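Local coordinates for esterase (uncultured bacterium pCosCE1, PDB 7ATL), which hydrolyses carboxylic esters as a family VIII carboxylesterase with a beta-lactamase-like fold, and also shows promiscuous acyltransferase activity, at residues Y46-E50 with A218-H222; D140-L144 with I247-R253; L173-V177 with Y260-A265; V342-S346 with A359-F365. The contacts are given in a common frame with arbitrary orientation. Residues are numbered along the deposited sequence.

Contact 1 of 4, residues Y46-E50 with A218-H222; sequences YADRE and ATAYH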
loop_
_atom_site.group_PDB
_atom_site.type_symbol
_atom_site.label_atom_id
_atom_site.label_comp_id
_atom_site.label_asym_id
_atom_site.label_seq_id
_atom_site.Cartn_x
_atom_site.Cartn_y
_atom_site.Cartn_z
ATOM N N TYR A 46 20.364 -4.169 -8.576
ATOM C CA TYR A 46 19.864 -4.100 -9.977
ATOM C C TYR A 46 18.339 -3.885 -10.030
ATOM O O TYR A 46 17.574 -4.474 -9.259
ATOM C CB TYR A 46 20.271 -5.368 -10.737
ATOM C CG TYR A 46 21.758 -5.641 -10.879
ATOM C CD1 TYR A 46 22.574 -4.820 -11.652
ATOM C CD2 TYR A 46 22.340 -6.767 -10.306
ATOM C CE1 TYR A 46 23.925 -5.081 -11.814
ATOM C CE2 TYR A 46 23.689 -7.043 -10.458
ATOM C CZ TYR A 46 24.479 -6.194 -11.212
ATOM O OH TYR A 46 25.798 -6.472 -11.386
ATOM N N ALA A 47 17.912 -3.029 -10.949
ATOM C CA ALA A 47 16.525 -2.935 -11.443
ATOM C C ALA A 47 16.198 -4.270 -12.106
ATOM O O ALA A 47 15.129 -4.822 -11.795
ATOM C CB ALA A 47 16.383 -1.801 -12.432
ATOM N N ASP A 48 17.108 -4.729 -12.981
ATOM C CA ASP A 48 17.098 -6.057 -13.651
ATOM C C ASP A 48 18.484 -6.721 -13.516
ATOM O O ASP A 48 19.452 -6.194 -14.084
ATOM C CB ASP A 48 16.663 -5.908 -15.111
ATOM C CG ASP A 48 16.293 -7.246 -15.732
ATOM O OD1 ASP A 48 17.179 -8.129 -15.842
ATOM O OD2 ASP A 48 15.116 -7.417 -16.052
ATOM N N ARG A 49 18.563 -7.863 -12.824
ATOM C CA ARG A 49 19.817 -8.638 -12.602
ATOM C C ARG A 49 20.330 -9.216 -13.923
ATOM O O ARG A 49 21.496 -8.997 -14.251
ATOM C CB ARG A 49 19.598 -9.790 -11.618
ATOM C CG ARG A 49 20.864 -10.267 -10.911
ATOM C CD ARG A 49 20.635 -11.437 -9.962
ATOM N NE ARG A 49 19.593 -12.276 -10.541
ATOM C CZ ARG A 49 18.832 -13.147 -9.884
ATOM N NH1 ARG A 49 18.984 -13.368 -8.583
ATOM N NH2 ARG A 49 17.900 -13.803 -10.555
ATOM N N GLU A 50 19.478 -9.914 -14.661
ATOM C CA GLU A 50 19.876 -10.630 -15.897
ATOM C C GLU A 50 20.448 -9.625 -16.912
ATOM O O GLU A 50 21.463 -9.968 -17.501
ATOM C CB GLU A 50 18.710 -11.482 -16.412
ATOM C CG GLU A 50 18.288 -12.594 -15.441
ATOM C CD GLU A 50 17.318 -12.197 -14.328
ATOM O OE1 GLU A 50 16.644 -11.135 -14.446
ATOM O OE2 GLU A 50 17.233 -12.945 -13.332
ATOM N N ALA A 218 11.396 -1.295 -12.524
ATOM C CA ALA A 218 12.142 -2.416 -11.914
ATOM C C ALA A 218 11.435 -3.733 -12.222
ATOM O O ALA A 218 10.228 -3.858 -12.048
ATOM C CB ALA A 218 12.289 -2.238 -10.431
ATOM N N THR A 219 12.210 -4.711 -12.633
ATOM C CA THR A 219 11.753 -6.100 -12.812
ATOM C C THR A 219 11.369 -6.707 -11.450
ATOM O O THR A 219 12.213 -6.703 -10.512
ATOM C CB THR A 219 12.868 -6.865 -13.520
ATOM O OG1 THR A 219 13.144 -6.032 -14.644
ATOM C CG2 THR A 219 12.484 -8.290 -13.861
ATOM N N ALA A 220 10.169 -7.271 -11.361
ATOM C CA ALA A 220 9.677 -7.952 -10.149
ATOM C C ALA A 220 10.328 -9.332 -10.028
ATOM O O ALA A 220 10.262 -10.119 -11.006
ATOM C CB ALA A 220 8.174 -8.069 -10.211
ATOM N N TYR A 221 10.884 -9.626 -8.859
ATOM C CA TYR A 221 11.484 -10.926 -8.478
ATOM C C TYR A 221 10.698 -11.441 -7.275
ATOM O O TYR A 221 10.032 -10.580 -6.620
ATOM C CB TYR A 221 12.970 -10.775 -8.121
ATOM C CG TYR A 221 13.842 -10.354 -9.272
ATOM C CD1 TYR A 221 13.891 -9.031 -9.673
ATOM C CD2 TYR A 221 14.599 -11.279 -9.977
ATOM C CE1 TYR A 221 14.646 -8.637 -10.765
ATOM C CE2 TYR A 221 15.370 -10.901 -11.062
ATOM C CZ TYR A 221 15.397 -9.574 -11.456
ATOM O OH TYR A 221 16.134 -9.191 -12.543
ATOM N N HIS A 222 10.790 -12.743 -6.985
ATOM C CA HIS A 222 10.210 -13.367 -5.773
ATOM C C HIS A 222 11.223 -14.347 -5.175
ATOM O O HIS A 222 12.123 -14.718 -5.926
ATOM C CB HIS A 222 8.868 -14.022 -6.111
ATOM C CG HIS A 222 9.011 -15.397 -6.649
ATOM N ND1 HIS A 222 8.833 -16.513 -5.837
ATOM C CD2 HIS A 222 9.342 -15.829 -7.893
ATOM C CE1 HIS A 222 9.025 -17.590 -6.579
ATOM N NE2 HIS A 222 9.345 -17.192 -7.858
#
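A classic beta bulge at Ala47 and Asp48, where the chain turns a corner in the loop that follows strand 37-44, is the motif here. The bulged backbone meets the lead-in to strand 221-222 of the beta-lactamase-like fold, with the CA atoms of Ala47 and Ala218 4.4 Å apart; the end-to-end directions of residues 47-50 and 218-221 lie 57° apart. Thr219 N donates to Ala47 O at 3.0 Å, and Thr219 OG1 donates to Asp48 OD2 at 2.8 Å. Tyr221 reaches furthest: its CB points toward the loop, and the ring passes with its edge near Ala47 O and the CA of Asp48. At the ring's tip the hydroxyl works both ways, accepting from the backbone as Arg49 N lies 2.8 Å from Tyr221 OH, and donating to a carboxylate. Arg49 lays one face of its guanidinium near CE2 of Tyr221, binds Glu50 in a salt bridge (NH2 to OE2, 3.0 Å) and also donates to the carbonyl of Pro228. Glu50 thus divides its two oxygens, for while OE2 takes the arginine, Glu50 OE1 accepts from Tyr221 OH at 2.8 Å.

Contact 2 of 4, residues D140-L144 with I247-R253; sequences DGMEL and IELAPSR
Residues 140-144 form an irregular loop between helices 132-136 and 149-157, and Ile247-Leu249 end the second strand of a two-stranded antiparallel sheet in the beta-lactamase-like fold. Gly141 takes a positive phi (105/-3), at which a CB would jam against the preceding carbonyl; Met142 follows at -119/-4, and Glu143 returns to extended angles (-110/168). After the strand, the chain turns at Pro251 and Ser252, with Arg253 N bonded to Ala250 O at 2.9 Å. The CA atoms come nearest at Glu143 and Ala250 (4.7 Å). Two loop carbonyls tie the loop to the strand end: Ala250 N donates to Met142 O (2.9 Å), and Arg253 NE, on a chain trans to chi3, to Glu143 O (3.2 Å). Arg253 NH2 bonds the carbonyl of Tyr260, whose ring it also meets in a cation-pi contact. Met142 (m, t, m) brings CE to 3.9 Å from Ile247 CD1 and CB to 3.8 Å from Leu249 CD2, and Leu144 CG lies 3.7 Å from Ala250 CB. Glu143 (p, m) pins its own loop: OE1 accepts from Asp140 N at 3.0 Å and OE2 from Gly141 N at 2.9 Å. Glu143 and Glu248 are both salt-bridged to Arg124, which offsets their like charge. Water 2 bridges the segments, donating to Glu248 O at 2.6 Å and weakly to Glu143 OE1 at 2.8 Å.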
loop_
_atom_site.group_PDB
_atom_site.type_symbol
_atom_site.label_atom_id
_atom_site.label_comp_id
_atom_site.label_asym_id
_atom_site.label_seq_id
_atom_site.Cartn_x
_atom_site.Cartn_y
_atom_site.Cartn_z
ATOM N N ASP A 140 -8.134 -9.189 -7.482
ATOM C CA ASP A 140 -7.516 -8.465 -6.341
ATOM C C ASP A 140 -6.773 -7.221 -6.834
ATOM O O ASP A 140 -6.317 -6.473 -5.965
ATOM C CB ASP A 140 -6.596 -9.392 -5.542
ATOM C CG ASP A 140 -7.315 -10.404 -4.660
ATOM O OD1 ASP A 140 -8.533 -10.188 -4.352
ATOM O OD2 ASP A 140 -6.629 -11.391 -4.232
ATOM N N GLY A 141 -6.645 -7.008 -8.148
ATOM C CA GLY A 141 -6.008 -5.806 -8.723
ATOM C C GLY A 141 -4.602 -6.032 -9.284
ATOM O O GLY A 141 -4.051 -5.078 -9.857
ATOM N N MET A 142 -4.012 -7.228 -9.185
ATOM C CA MET A 142 -2.586 -7.452 -9.585
ATOM C C MET A 142 -2.431 -8.474 -10.721
ATOM O O MET A 142 -1.300 -8.610 -11.242
ATOM C CB MET A 142 -1.776 -7.885 -8.363
ATOM C CG MET A 142 -1.615 -6.727 -7.375
ATOM S SD MET A 142 -1.076 -7.278 -5.746
ATOM C CE MET A 142 -2.618 -7.946 -5.128
ATOM N N GLU A 143 -3.536 -9.091 -11.144
ATOM C CA GLU A 143 -3.583 -10.211 -12.119
ATOM C C GLU A 143 -4.192 -9.727 -13.439
ATOM O O GLU A 143 -4.754 -8.619 -13.470
ATOM C CB GLU A 143 -4.392 -11.379 -11.547
ATOM C CG GLU A 143 -5.892 -11.110 -11.424
ATOM C CD GLU A 143 -6.237 -10.367 -10.144
ATOM O OE1 GLU A 143 -6.434 -11.047 -9.130
ATOM O OE2 GLU A 143 -6.246 -9.105 -10.154
ATOM N N LEU A 144 -4.095 -10.531 -14.503
ATOM C CA LEU A 144 -4.710 -10.187 -15.811
ATOM C C LEU A 144 -6.220 -10.436 -15.725
ATOM O O LEU A 144 -6.645 -11.368 -15.029
ATOM C CB LEU A 144 -4.060 -11.006 -16.930
ATOM C CG LEU A 144 -2.571 -10.756 -17.175
ATOM C CD1 LEU A 144 -2.077 -11.594 -18.341
ATOM C CD2 LEU A 144 -2.279 -9.288 -17.436
ATOM N N ILE A 247 -1.422 -15.792 -3.992
ATOM C CA ILE A 247 -1.620 -14.482 -4.660
ATOM C C ILE A 247 -1.259 -14.668 -6.136
ATOM O O ILE A 247 -0.257 -15.363 -6.429
ATOM C CB ILE A 247 -0.785 -13.374 -3.979
ATOM C CG1 ILE A 247 -0.858 -12.064 -4.765
ATOM C CG2 ILE A 247 0.659 -13.823 -3.784
ATOM C CD1 ILE A 247 -0.336 -10.885 -4.029
ATOM N N GLU A 248 -2.041 -14.050 -7.016
ATOM C CA GLU A 248 -1.861 -14.094 -8.485
ATOM C C GLU A 248 -1.235 -12.777 -8.925
ATOM O O GLU A 248 -1.914 -11.750 -8.818
ATOM C CB GLU A 248 -3.208 -14.307 -9.184
ATOM C CG GLU A 248 -3.031 -14.762 -10.609
ATOM C CD GLU A 248 -4.263 -14.994 -11.461
ATOM O OE1 GLU A 248 -5.396 -15.130 -10.924
ATOM O OE2 GLU A 248 -4.058 -15.025 -12.683
ATOM N N LEU A 249 -0.012 -12.818 -9.448
ATOM C CA LEU A 249 0.702 -11.599 -9.892
ATOM C C LEU A 249 0.933 -11.652 -11.396
ATOM O O LEU A 249 1.290 -12.721 -11.911
ATOM C CB LEU A 249 2.034 -11.500 -9.158
ATOM C CG LEU A 249 1.926 -11.273 -7.657
ATOM C CD1 LEU A 249 3.316 -11.348 -6.996
ATOM C CD2 LEU A 249 1.229 -9.955 -7.377
ATOM N N ALA A 250 0.742 -10.513 -12.048
ATOM C CA ALA A 250 0.950 -10.330 -13.489
ATOM C C ALA A 250 1.729 -9.035 -13.685
ATOM O O ALA A 250 1.155 -7.970 -13.899
ATOM C CB ALA A 250 -0.377 -10.355 -14.200
ATOM N N PRO A 251 3.076 -9.102 -13.602
ATOM C CA PRO A 251 3.928 -7.926 -13.803
ATOM C C PRO A 251 3.723 -7.144 -15.110
ATOM O O PRO A 251 4.067 -5.988 -15.123
ATOM C CB PRO A 251 5.351 -8.484 -13.698
ATOM C CG PRO A 251 5.159 -9.688 -12.805
ATOM C CD PRO A 251 3.847 -10.297 -13.238
ATOM N N SER A 252 3.110 -7.722 -16.135
ATOM C CA SER A 252 2.791 -6.984 -17.390
ATOM C C SER A 252 1.646 -5.984 -17.153
ATOM O O SER A 252 1.560 -5.020 -17.927
ATOM C CB SER A 252 2.481 -7.923 -18.531
ATOM O OG SER A 252 1.241 -8.587 -18.338
ATOM N N ARG A 253 0.787 -6.203 -16.149
ATOM C CA ARG A 253 -0.414 -5.360 -15.910
ATOM C C ARG A 253 -0.030 -3.874 -15.870
ATOM O O ARG A 253 -0.749 -3.054 -16.484
ATOM C CB ARG A 253 -1.088 -5.780 -14.604
ATOM C CG ARG A 253 -2.482 -5.202 -14.407
ATOM C CD ARG A 253 -3.043 -5.598 -13.058
ATOM N NE ARG A 253 -4.482 -5.427 -12.992
ATOM C CZ ARG A 253 -5.095 -4.265 -12.823
ATOM N NH1 ARG A 253 -4.395 -3.141 -12.713
ATOM N NH2 ARG A 253 -6.416 -4.243 -12.758
HETATM O O HOH W 1 -4.614 -12.443 -5.938
HETATM O O HOH W 2 -4.019 -10.609 -7.704
HETATM O O HOH W 3 -7.009 -6.808 -14.847
HETATM O O HOH W 4 -7.013 -7.159 -12.030
HETATM O O HOH W 5 -2.745 -13.301 -14.175
#

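Contact 3 of 4, residues L173-V177 with Y260-A265; sequences LAIDV and YPSGGA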
loop_
_atom_site.group_PDB
_atom_site.type_symbol
_atom_site.label_atom_id
_atom_site.label_comp_id
_atom_site.label_asym_id
_atom_site.label_seq_id
_atom_site.Cartn_x
_atom_site.Cartn_y
_atom_site.Cartn_z
ATOM N N LEU A 173 -10.365 -5.659 -0.206
ATOM C CA LEU A 173 -10.624 -4.881 -1.433
ATOM C C LEU A 173 -11.301 -3.546 -1.119
ATOM O O LEU A 173 -11.751 -2.916 -2.069
ATOM C CB LEU A 173 -11.538 -5.741 -2.303
ATOM C CG LEU A 173 -10.822 -6.808 -3.129
ATOM C CD1 LEU A 173 -11.830 -7.805 -3.698
ATOM C CD2 LEU A 173 -10.013 -6.147 -4.235
ATOM N N ALA A 174 -11.356 -3.110 0.137
ATOM C CA ALA A 174 -12.120 -1.894 0.499
ATOM C C ALA A 174 -11.604 -0.688 -0.281
ATOM O O ALA A 174 -12.424 0.192 -0.593
ATOM C CB ALA A 174 -12.077 -1.617 1.985
ATOM N N ILE A 175 -10.301 -0.602 -0.532
ATOM C CA ILE A 175 -9.718 0.631 -1.145
ATOM C C ILE A 175 -10.021 0.613 -2.654
ATOM O O ILE A 175 -10.121 1.700 -3.236
ATOM C CB ILE A 175 -8.224 0.825 -0.789
ATOM C CG1 ILE A 175 -8.000 0.836 0.721
ATOM C CG2 ILE A 175 -7.672 2.107 -1.400
ATOM C CD1 ILE A 175 -8.855 1.854 1.456
ATOM N N ASP A 176 -10.215 -0.566 -3.247
ATOM C CA ASP A 176 -10.673 -0.689 -4.654
ATOM C C ASP A 176 -12.094 -0.128 -4.719
ATOM O O ASP A 176 -12.399 0.633 -5.681
ATOM C CB ASP A 176 -10.583 -2.126 -5.184
ATOM C CG ASP A 176 -9.163 -2.669 -5.311
ATOM O OD1 ASP A 176 -8.432 -2.630 -4.290
ATOM O OD2 ASP A 176 -8.797 -3.133 -6.431
ATOM N N VAL A 177 -12.920 -0.451 -3.721
ATOM C CA VAL A 177 -14.303 0.098 -3.617
ATOM C C VAL A 177 -14.219 1.627 -3.448
ATOM O O VAL A 177 -14.938 2.339 -4.176
ATOM C CB VAL A 177 -15.120 -0.589 -2.504
ATOM C CG1 VAL A 177 -16.516 0.005 -2.397
ATOM C CG2 VAL A 177 -15.213 -2.090 -2.735
ATOM N N TYR A 260 -7.937 -2.183 -15.458
ATOM C CA TYR A 260 -8.788 -1.354 -14.561
ATOM C C TYR A 260 -7.928 -0.808 -13.417
ATOM O O TYR A 260 -7.008 -1.474 -12.909
ATOM C CB TYR A 260 -10.057 -2.083 -14.083
ATOM C CG TYR A 260 -9.857 -3.123 -13.017
ATOM C CD1 TYR A 260 -9.778 -2.760 -11.692
ATOM C CD2 TYR A 260 -9.751 -4.468 -13.325
ATOM C CE1 TYR A 260 -9.593 -3.704 -10.697
ATOM C CE2 TYR A 260 -9.551 -5.426 -12.343
ATOM C CZ TYR A 260 -9.481 -5.044 -11.015
ATOM O OH TYR A 260 -9.296 -5.952 -10.006
ATOM N N PRO A 261 -8.166 0.472 -13.052
ATOM C CA PRO A 261 -7.446 1.115 -11.959
ATOM C C PRO A 261 -7.809 0.494 -10.609
ATOM O O PRO A 261 -8.912 0.676 -10.193
ATOM C CB PRO A 261 -7.914 2.570 -12.035
ATOM C CG PRO A 261 -9.264 2.499 -12.706
ATOM C CD PRO A 261 -9.101 1.389 -13.720
ATOM N N SER A 262 -6.890 -0.279 -10.025
ATOM C CA SER A 262 -7.033 -0.870 -8.670
ATOM C C SER A 262 -6.473 0.127 -7.662
ATOM O O SER A 262 -5.257 0.261 -7.584
ATOM C CB SER A 262 -6.345 -2.214 -8.545
ATOM O OG SER A 262 -6.229 -2.595 -7.180
ATOM N N GLY A 263 -7.350 0.793 -6.924
ATOM C CA GLY A 263 -6.966 1.679 -5.807
ATOM C C GLY A 263 -6.185 0.974 -4.705
ATOM O O GLY A 263 -5.332 1.637 -4.087
ATOM N N GLY A 264 -6.457 -0.306 -4.477
ATOM C CA GLY A 264 -5.754 -1.118 -3.472
ATOM C C GLY A 264 -4.397 -1.643 -3.918
ATOM O O GLY A 264 -3.594 -1.944 -3.016
ATOM N N ALA A 265 -4.130 -1.853 -5.217
ATOM C CA ALA A 265 -2.926 -2.629 -5.609
ATOM C C ALA A 265 -2.406 -2.347 -7.028
ATOM O O ALA A 265 -1.381 -2.944 -7.403
ATOM C CB ALA A 265 -3.206 -4.104 -5.397
HETATM O O HOH W 6 -9.670 -5.140 -7.690
HETATM O O HOH W 7 -10.267 1.131 -7.492
#
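Asp176, in the first turn of helix 174-186, lays its carboxylate against the glycine-rich turn Ser262-Gly264, a loop-to-helix junction in the core of the beta-lactamase-like fold. One acid thereby serves several donors. OD2 accepts from the hydroxyl of Ser262, with Asp176 OD2 to Ser262 OG at 2.7 Å, and OD1 takes a weak bond from Gly264 N at 3.1 Å. Both glycines permit this closeness: a CB on Gly263 would sit 2.8 Å from Ile175 O, and one on Gly264 would clash with Asp176 OD1 at 2.2 Å. The CA atoms of Asp176 and Gly263 can therefore come within 4.5 Å. Alongside, Ile175 places CG2 3.6 Å from Gly263 O and packs on Lys68, Ile71 and Thr72 of helix 67-80. Lys68 also donates to Gly264 O; Ser65 and Lys68 fit an SxxK motif, with the hydroxyl of Tyr123 as a second partner of the lysine, consistent with the catalytic residues of serine beta-lactamases and family VIII esterases, so the turn probably borders the active site. Two waters bridge the segments. Water 6 links Asp176 OD2 to Tyr260 OH, 2.5 Å from each, and water 7 donates to Asp176 O at 2.8 Å while accepting from Gly263 N at 3.0 Å.

Contact 4 of 4, residues V342-S346 with A359-F365; sequences VYGHS and ALTNTAF
Two neighbouring strands of the large antiparallel sheet of the beta-lactamase-like fold, 345-350 and 355-361, form a hairpin whose open end is specified here. Ser346 and Ala359 are a hydrogen-bonded pair (Ser346 N to Ala359 O 3.1 Å, Ala359 N to Ser346 O 3.0 Å). Before it comes a classic beta bulge at Gly344 and His345; Gly344, at 137/53, leaves no room for a CB beside Thr363 O. His345, chi1 -41° and chi2 -49°, turns its ring so that Thr361 N donates to ND1 (3.3 Å) while Leu360 CD2 forms a CH-pi contact 3.9 Å from the ring centroid; its NE2 bonds Arg62 O. Thr361, chi1 at an off-well 93°, donates from OG1 to Gly344 O (2.8 Å) and accepts from Thr363 N (3.0 Å), an ST turn. Bulge and turn end the hairpin pairing, and the chain passes to strand 363-364 of the small mixed sheet. Ser346, chi1 p, gives OG to water 8 at 2.7 Å. A cis peptide precedes Phe365. Around this end, Ser346 and Thr361 touch helix 372-381, Leu360 packs on strand 61-62, and Val342 and Tyr343 lean on strand 246-249.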
loop_
_atom_site.group_PDB
_atom_site.type_symbol
_atom_site.label_atom_id
_atom_site.label_comp_id
_atom_site.label_asym_id
_atom_site.label_seq_id
_atom_site.Cartn_x
_atom_site.Cartn_y
_atom_site.Cartn_z
ATOM N N VAL A 342 3.130 -6.177 -1.246
ATOM C CA VAL A 342 3.599 -7.564 -1.517
ATOM C C VAL A 342 4.742 -7.533 -2.533
ATOM O O VAL A 342 5.569 -8.417 -2.452
ATOM C CB VAL A 342 2.477 -8.496 -2.000
ATOM C CG1 VAL A 342 1.339 -8.570 -1.001
ATOM C CG2 VAL A 342 1.956 -8.094 -3.369
ATOM N N TYR A 343 4.813 -6.586 -3.467
ATOM C CA TYR A 343 5.916 -6.579 -4.479
ATOM C C TYR A 343 7.278 -6.383 -3.794
ATOM O O TYR A 343 8.303 -6.723 -4.406
ATOM C CB TYR A 343 5.676 -5.559 -5.601
ATOM C CG TYR A 343 4.861 -6.094 -6.756
ATOM C CD1 TYR A 343 5.335 -7.146 -7.527
ATOM C CD2 TYR A 343 3.632 -5.550 -7.094
ATOM C CE1 TYR A 343 4.607 -7.646 -8.597
ATOM C CE2 TYR A 343 2.896 -6.029 -8.166
ATOM C CZ TYR A 343 3.389 -7.077 -8.920
ATOM O OH TYR A 343 2.690 -7.576 -9.970
ATOM N N GLY A 344 7.292 -5.790 -2.594
ATOM C CA GLY A 344 8.446 -5.833 -1.678
ATOM C C GLY A 344 8.725 -4.489 -1.035
ATOM O O GLY A 344 9.862 -4.065 -1.112
ATOM N N HIS A 345 7.745 -3.849 -0.397
ATOM C CA HIS A 345 7.897 -2.447 0.094
ATOM C C HIS A 345 7.504 -2.334 1.570
ATOM O O HIS A 345 6.681 -3.168 2.048
ATOM C CB HIS A 345 7.114 -1.429 -0.739
ATOM C CG HIS A 345 7.152 -1.644 -2.217
ATOM N ND1 HIS A 345 8.321 -1.869 -2.914
ATOM C CD2 HIS A 345 6.147 -1.655 -3.133
ATOM C CE1 HIS A 345 8.034 -1.990 -4.199
ATOM N NE2 HIS A 345 6.698 -1.879 -4.360
ATOM N N SER A 346 8.125 -1.366 2.256
ATOM C CA SER A 346 7.716 -0.866 3.592
ATOM C C SER A 346 7.797 0.663 3.592
ATOM O O SER A 346 8.530 1.224 2.776
ATOM C CB SER A 346 8.506 -1.489 4.718
ATOM O OG SER A 346 9.885 -1.216 4.590
ATOM N N ALA A 359 11.135 2.315 1.763
ATOM C CA ALA A 359 12.016 1.184 1.414
ATOM C C ALA A 359 11.345 0.362 0.315
ATOM O O ALA A 359 10.613 -0.591 0.643
ATOM C CB ALA A 359 12.261 0.378 2.653
ATOM N N LEU A 360 11.531 0.770 -0.939
ATOM C CA LEU A 360 10.981 0.062 -2.128
ATOM C C LEU A 360 11.988 -0.991 -2.564
ATOM O O LEU A 360 13.166 -0.647 -2.660
ATOM C CB LEU A 360 10.721 1.078 -3.247
ATOM C CG LEU A 360 9.716 2.183 -2.906
ATOM C CD1 LEU A 360 9.281 2.919 -4.166
ATOM C CD2 LEU A 360 8.493 1.650 -2.172
ATOM N N THR A 361 11.557 -2.229 -2.771
ATOM C CA THR A 361 12.408 -3.299 -3.365
ATOM C C THR A 361 11.662 -3.963 -4.519
ATOM O O THR A 361 10.471 -3.735 -4.695
ATOM C CB THR A 361 12.899 -4.361 -2.362
ATOM O OG1 THR A 361 12.009 -5.475 -2.322
ATOM C CG2 THR A 361 13.105 -3.828 -0.960
ATOM N N ASN A 362 12.386 -4.759 -5.280
ATOM C CA ASN A 362 11.851 -5.476 -6.450
ATOM C C ASN A 362 11.827 -6.948 -6.069
ATOM O O ASN A 362 11.827 -7.767 -6.968
ATOM C CB ASN A 362 12.706 -5.191 -7.681
ATOM C CG ASN A 362 14.123 -5.709 -7.535
ATOM O OD1 ASN A 362 14.469 -6.330 -6.528
ATOM N ND2 ASN A 362 14.941 -5.491 -8.550
ATOM N N THR A 363 11.804 -7.251 -4.775
ATOM C CA THR A 363 11.897 -8.634 -4.251
ATOM C C THR A 363 10.741 -8.920 -3.281
ATOM O O THR A 363 10.779 -8.460 -2.134
ATOM C CB THR A 363 13.280 -8.830 -3.629
ATOM O OG1 THR A 363 14.222 -8.544 -4.667
ATOM C CG2 THR A 363 13.484 -10.226 -3.079
ATOM N N ALA A 364 9.745 -9.680 -3.726
ATOM C CA ALA A 364 8.646 -10.212 -2.888
ATOM C C ALA A 364 9.029 -11.609 -2.407
ATOM O O ALA A 364 9.558 -12.385 -3.198
ATOM C CB ALA A 364 7.400 -10.240 -3.729
ATOM N N PHE A 365 8.811 -11.958 -1.131
ATOM C CA PHE A 365 8.218 -11.118 -0.113
ATOM C C PHE A 365 9.285 -10.559 0.830
ATOM O O PHE A 365 8.872 -10.011 1.852
ATOM C CB PHE A 365 7.194 -11.939 0.673
ATOM C CG PHE A 365 6.208 -12.633 -0.228
ATOM C CD1 PHE A 365 5.150 -11.924 -0.783
ATOM C CD2 PHE A 365 6.378 -13.967 -0.573
ATOM C CE1 PHE A 365 4.271 -12.541 -1.658
ATOM C CE2 PHE A 365 5.490 -14.585 -1.435
ATOM C CZ PHE A 365 4.442 -13.869 -1.979
HETATM O O HOH W 8 11.080 -2.566 2.563
#

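In the fold
Three of the four contacts join segments 83 to 168 residues apart; contact 4 is a local hairpin. Contacts 1, 2 and 3 interlock, their segments alternating along the chain, whereas contact 4 opens after the others have closed. Contacts 1 and 4 are the nearest pair, centres about 11 Å apart, and share the small mixed sheet in which strands 221-222 and 363-364 are neighbours. Contact 2 touches all three others: Pro251 meets Ala220 of contact 1, Ile247 packs on Val342 of contact 4, and Arg253 reaches Tyr260 of contact 3. Contacts 3 and 4 lie about 19 Å apart between centres without touching; contact 2 touches both, linking the loop beside helix 174-186 to the bulged start of strand 345-350.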